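Carbamate kinase (Aeropyrum pernix, PDB 2E9Y) probably catalyses the reversible transfer of a phosphoryl group between ATP and carbamate, giving carbamoyl phosphate and ADP. Local coordinates at residues H53-Q58 with I80-T85; L62-E67 with V133-G138. All blocks are in the same frame, centred on the assembly; numbering follows the deposited sequence.

The chain leaves strand 48-52, passes through H53-N55 and enters helix 56-67, whose first turn serves interaction 1 and whose C-terminal half serves interaction 2. Interaction 1 closes the short loop through helix 56-67 and the linker after it, setting the start of that helix against I80-T85 on helix 78-103. Interaction 2 reaches further, from L62-E67 to V133-G138, and so joins the end of the same helix to the small antiparallel sheet of strands 131-133, 136-137, 152-155 and 161-165. Their segments alternate along the chain, so the two loops cross. L62 and F66 pack on M84, L62 also on T85, linking both contacts beside the second subunit.

Interaction 1. Residues H53-Q58 with I80-T85; sequences HGNGPQ and IATAMT
A buried polar contact joins the loop after strand 48-52, with the first turn of helix 56-67, to the early part of helix 78-103. H53-Q58 is the glycine-containing turn that leads from a strand of the central sheet into a helix, consistent with the amino acid kinase fold. Its centre is the amide of N55, the residue just before helix 56-67. CG of N55 lies between the backbone N and the carbonyl carbon (chi1 71°), and the side chain crosses that of T85 at about a right angle. N55 ND2 gives a nearly straight hydrogen bond to T85 OG1 (3.0 Å, 172° at the hydrogen), with the acceptor in the amide plane. T85 OG1 in turn donates back into its own helix, to a lone pair of T82 O at 2.6 Å. This spends the hydroxyl proton on the helix carbonyl and presents the oxygen to N55 as an acceptor. N55 ND2 also donates to a water 3.1 Å away, which lies 2.6 Å from T82 OG1, so the amide is tied to two threonines one turn apart. The other branch of the same threonine, T85 CG2, rests on Q58 CB (3.9 Å). H53 fixes the loop from its own side: ND1 donates to G54 O at 2.8 Å. Around this contact, the H53 backbone bonds to G194, its side chain touches I89 and L93 farther along helix 78-103, and L62 of helix 56-67 packs on T85, while I80, A83 and M84 meet W88 and L91 of the second subunit.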
loop_
_atom_site.group_PDB
_atom_site.type_symbol
_atom_site.label_atom_id
_atom_site.label_comp_id
_atom_site.label_asym_id
_atom_site.label_seq_id
_atom_site.Cartn_x
_atom_site.Cartn_y
_atom_site.Cartn_z
ATOM N N HIS A 53 6.610 0.528 -11.868
ATOM C CA HIS A 53 6.419 1.943 -12.176
ATOM C C HIS A 53 7.256 2.817 -11.258
ATOM O O HIS A 53 7.762 2.346 -10.242
ATOM C CB HIS A 53 4.948 2.312 -11.995
ATOM C CG HIS A 53 4.439 2.089 -10.600
ATOM N ND1 HIS A 53 4.626 2.999 -9.579
ATOM C CD2 HIS A 53 3.747 1.058 -10.061
ATOM C CE1 HIS A 53 4.067 2.538 -8.475
ATOM N NE2 HIS A 53 3.526 1.361 -8.739
ATOM N N GLY A 54 7.391 4.093 -11.620
ATOM C CA GLY A 54 8.142 5.023 -10.795
ATOM C C GLY A 54 7.197 5.692 -9.805
ATOM O O GLY A 54 6.005 5.379 -9.779
ATOM N N ASN A 55 7.707 6.614 -8.997
ATOM C CA ASN A 55 6.859 7.300 -8.016
ATOM C C ASN A 55 7.407 8.687 -7.679
ATOM O O ASN A 55 7.083 9.248 -6.635
ATOM C CB ASN A 55 6.776 6.468 -6.730
ATOM C CG ASN A 55 8.083 6.466 -5.957
ATOM O OD1 ASN A 55 9.128 6.846 -6.491
ATOM N ND2 ASN A 55 8.036 6.034 -4.700
ATOM N N GLY A 56 8.233 9.238 -8.566
ATOM C CA GLY A 56 8.833 10.542 -8.311
ATOM C C GLY A 56 7.922 11.658 -7.813
ATOM O O GLY A 56 8.078 12.140 -6.684
ATOM N N PRO A 57 6.969 12.109 -8.639
ATOM C CA PRO A 57 6.054 13.182 -8.240
ATOM C C PRO A 57 5.213 12.819 -7.022
ATOM O O PRO A 57 4.938 13.665 -6.169
ATOM C CB PRO A 57 5.190 13.384 -9.487
ATOM C CG PRO A 57 6.082 12.934 -10.605
ATOM C CD PRO A 57 6.731 11.704 -10.036
ATOM N N GLN A 58 4.812 11.553 -6.953
ATOM C CA GLN A 58 3.978 11.072 -5.859
ATOM C C GLN A 58 4.673 11.058 -4.504
ATOM O O GLN A 58 4.124 11.547 -3.514
ATOM C CB GLN A 58 3.444 9.670 -6.189
ATOM C CG GLN A 58 2.520 9.632 -7.409
ATOM C CD GLN A 58 3.265 9.664 -8.739
ATOM O OE1 GLN A 58 4.474 9.403 -8.792
ATOM N NE2 GLN A 58 2.561 10.001 -9.809
ATOM N N ILE A 80 8.296 4.879 4.342
ATOM C CA ILE A 80 6.860 4.735 4.563
ATOM C C ILE A 80 6.151 5.483 3.427
ATOM O O ILE A 80 5.128 5.029 2.909
ATOM C CB ILE A 80 6.431 5.323 5.932
ATOM C CG1 ILE A 80 6.889 4.392 7.062
ATOM C CG2 ILE A 80 4.916 5.499 5.988
ATOM C CD1 ILE A 80 6.382 2.981 6.940
ATOM N N ALA A 81 6.695 6.633 3.041
ATOM C CA ALA A 81 6.118 7.403 1.945
ATOM C C ALA A 81 6.166 6.546 0.678
ATOM O O ALA A 81 5.194 6.472 -0.076
ATOM C CB ALA A 81 6.893 8.700 1.737
ATOM N N THR A 82 7.295 5.882 0.454
ATOM C CA THR A 82 7.425 5.026 -0.719
ATOM C C THR A 82 6.384 3.904 -0.685
ATOM O O THR A 82 5.744 3.620 -1.698
ATOM C CB THR A 82 8.839 4.413 -0.815
ATOM O OG1 THR A 82 9.784 5.451 -1.091
ATOM C CG2 THR A 82 8.901 3.370 -1.926
ATOM N N ALA A 83 6.214 3.268 0.470
ATOM C CA ALA A 83 5.222 2.191 0.590
ATOM C C ALA A 83 3.840 2.736 0.241
ATOM O O ALA A 83 3.056 2.096 -0.471
ATOM C CB ALA A 83 5.220 1.618 2.008
ATOM N N MET A 84 3.536 3.927 0.748
ATOM C CA MET A 84 2.265 4.571 0.457
ATOM C C MET A 84 2.051 4.717 -1.048
ATOM O O MET A 84 0.975 4.471 -1.577
ATOM C CB MET A 84 2.265 5.950 1.119
ATOM C CG MET A 84 1.993 5.877 2.623
ATOM S SD MET A 84 1.848 7.506 3.369
ATOM C CE MET A 84 1.905 6.995 5.093
ATOM N N THR A 85 3.095 5.145 -1.766
ATOM C CA THR A 85 2.955 5.327 -3.210
ATOM C C THR A 85 2.710 4.007 -3.937
ATOM O O THR A 85 2.124 3.995 -5.022
ATOM C CB THR A 85 4.193 6.034 -3.860
ATOM O OG1 THR A 85 5.357 5.201 -3.767
ATOM C CG2 THR A 85 4.460 7.366 -3.179
HETATM O O HOH W 1 10.852 5.714 -3.426
#

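Interaction 2. Residues L62-E67 with V133-G138; sequences LSEAFE and VGPIYG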
loop_
_atom_site.group_PDB
_atom_site.type_symbol
_atom_site.label_atom_id
_atom_site.label_comp_id
_atom_site.label_asym_id
_atom_site.label_seq_id
_atom_site.Cartn_x
_atom_site.Cartn_y
_atom_site.Cartn_z
ATOM N N LEU A 62 3.931 13.523 -1.160
ATOM C CA LEU A 62 3.757 13.065 0.214
ATOM C C LEU A 62 4.771 13.711 1.153
ATOM O O LEU A 62 4.430 14.116 2.262
ATOM C CB LEU A 62 3.882 11.544 0.284
ATOM C CG LEU A 62 2.751 10.804 -0.435
ATOM C CD1 LEU A 62 2.986 9.295 -0.345
ATOM C CD2 LEU A 62 1.410 11.168 0.216
ATOM N N SER A 63 6.021 13.795 0.710
ATOM C CA SER A 63 7.066 14.411 1.521
ATOM C C SER A 63 6.691 15.865 1.848
ATOM O O SER A 63 6.847 16.320 2.984
ATOM C CB SER A 63 8.398 14.372 0.769
ATOM O OG SER A 63 8.773 13.031 0.490
ATOM N N GLU A 64 6.191 16.584 0.848
ATOM C CA GLU A 64 5.790 17.976 1.038
ATOM C C GLU A 64 4.611 18.072 2.003
ATOM O O GLU A 64 4.574 18.953 2.863
ATOM C CB GLU A 64 5.380 18.610 -0.291
ATOM C CG GLU A 64 6.489 18.752 -1.319
ATOM C CD GLU A 64 6.023 19.530 -2.527
ATOM O OE1 GLU A 64 5.791 20.748 -2.385
ATOM O OE2 GLU A 64 5.872 18.922 -3.607
ATOM N N ALA A 65 3.645 17.168 1.839
ATOM C CA ALA A 65 2.456 17.146 2.681
ATOM C C ALA A 65 2.807 16.985 4.154
ATOM O O ALA A 65 2.332 17.744 4.992
ATOM C CB ALA A 65 1.519 16.015 2.242
ATOM N N PHE A 66 3.646 16.004 4.479
ATOM C CA PHE A 66 4.000 15.794 5.878
ATOM C C PHE A 66 4.807 16.970 6.427
ATOM O O PHE A 66 4.648 17.353 7.586
ATOM C CB PHE A 66 4.773 14.477 6.043
ATOM C CG PHE A 66 4.067 13.280 5.455
ATOM C CD1 PHE A 66 2.677 13.189 5.488
ATOM C CD2 PHE A 66 4.793 12.253 4.866
ATOM C CE1 PHE A 66 2.019 12.087 4.936
ATOM C CE2 PHE A 66 4.146 11.146 4.311
ATOM C CZ PHE A 66 2.757 11.065 4.345
ATOM N N GLU A 67 5.658 17.556 5.593
ATOM C CA GLU A 67 6.456 18.698 6.033
ATOM C C GLU A 67 5.613 19.965 6.191
ATOM O O GLU A 67 6.038 20.909 6.848
ATOM C CB GLU A 67 7.605 18.965 5.057
ATOM C CG GLU A 67 8.752 17.966 5.148
ATOM C CD GLU A 67 9.497 18.020 6.475
ATOM O OE1 GLU A 67 9.210 18.911 7.311
ATOM O OE2 GLU A 67 10.383 17.163 6.680
ATOM N N VAL A 133 14.416 15.254 -2.795
ATOM C CA VAL A 133 13.097 14.746 -2.427
ATOM C C VAL A 133 12.410 15.713 -1.478
ATOM O O VAL A 133 12.985 16.130 -0.475
ATOM C CB VAL A 133 13.180 13.366 -1.730
ATOM C CG1 VAL A 133 11.799 12.956 -1.224
ATOM C CG2 VAL A 133 13.699 12.319 -2.705
ATOM N N GLY A 134 11.179 16.080 -1.806
ATOM C CA GLY A 134 10.449 16.975 -0.937
ATOM C C GLY A 134 10.453 18.437 -1.334
ATOM O O GLY A 134 10.863 18.798 -2.435
ATOM N N PRO A 135 10.001 19.305 -0.423
ATOM C CA PRO A 135 9.906 20.752 -0.598
ATOM C C PRO A 135 11.217 21.491 -0.416
ATOM O O PRO A 135 12.257 20.895 -0.141
ATOM C CB PRO A 135 8.899 21.145 0.468
ATOM C CG PRO A 135 9.312 20.257 1.603
ATOM C CD PRO A 135 9.538 18.916 0.924
ATOM N N ILE A 136 11.144 22.804 -0.573
ATOM C CA ILE A 136 12.301 23.660 -0.398
ATOM C C ILE A 136 12.385 23.980 1.088
ATOM O O ILE A 136 11.384 24.340 1.714
ATOM C CB ILE A 136 12.143 24.957 -1.209
ATOM C CG1 ILE A 136 12.201 24.623 -2.701
ATOM C CG2 ILE A 136 13.222 25.960 -0.814
ATOM C CD1 ILE A 136 11.809 25.760 -3.607
ATOM N N TYR A 137 13.576 23.820 1.653
ATOM C CA TYR A 137 13.803 24.088 3.069
ATOM C C TYR A 137 14.582 25.376 3.244
ATOM O O TYR A 137 15.422 25.718 2.409
ATOM C CB TYR A 137 14.605 22.955 3.706
ATOM C CG TYR A 137 13.867 21.649 3.802
ATOM C CD1 TYR A 137 13.933 20.716 2.769
ATOM C CD2 TYR A 137 13.114 21.334 4.935
ATOM C CE1 TYR A 137 13.269 19.492 2.860
ATOM C CE2 TYR A 137 12.449 20.110 5.038
ATOM C CZ TYR A 137 12.532 19.195 3.998
ATOM O OH TYR A 137 11.890 17.975 4.094
ATOM N N GLY A 138 14.296 26.080 4.336
ATOM C CA GLY A 138 14.994 27.316 4.631
ATOM C C GLY A 138 16.320 26.981 5.283
ATOM O O GLY A 138 16.499 25.881 5.804
#
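S63 opens the contact, on the last turns of helix 56-67. Its CB lies 3.7 Å from G134 CA where the two backbones come closest, and its OG, bonded to V59 O in its own helix, sits 3.5 Å from V133 CG1. V133-G138 forms the corner between strands 131-133 and 136-137, both paired with strand 161-165, so the helix end is held against that small antiparallel sheet. At the corner G134 has a positive phi (98°), at which a side chain would jam against the preceding carbonyl oxygen. E64 runs alongside P135, antiparallel to it, with its CG 3.8 Å from P135 CD, so the aliphatic part of the glutamate packs on the proline ring while the carboxylate continues to R73 of the second subunit. A turn after S63, E67 CB meets the CG tip of the P135 ring at 4.1 Å. Its chain then bends at chi2 (-66°), bringing the carboxylate to the edge of the Y137 ring, the two planes 82° apart. Y137 OH lies 3.1 Å from E67 OE2, a weak hydrogen bond and not a settled one, as the hydroxyl proton has another acceptor within reach. E67 OE1 is claimed more firmly by R75 in a salt bridge. The chemistry is thus mostly apolar between the segments: glutamate methylenes and a serine CB lean on proline and glycine, while both carboxylates find their strong partners in arginines, one within the chain and one across the dimer interface.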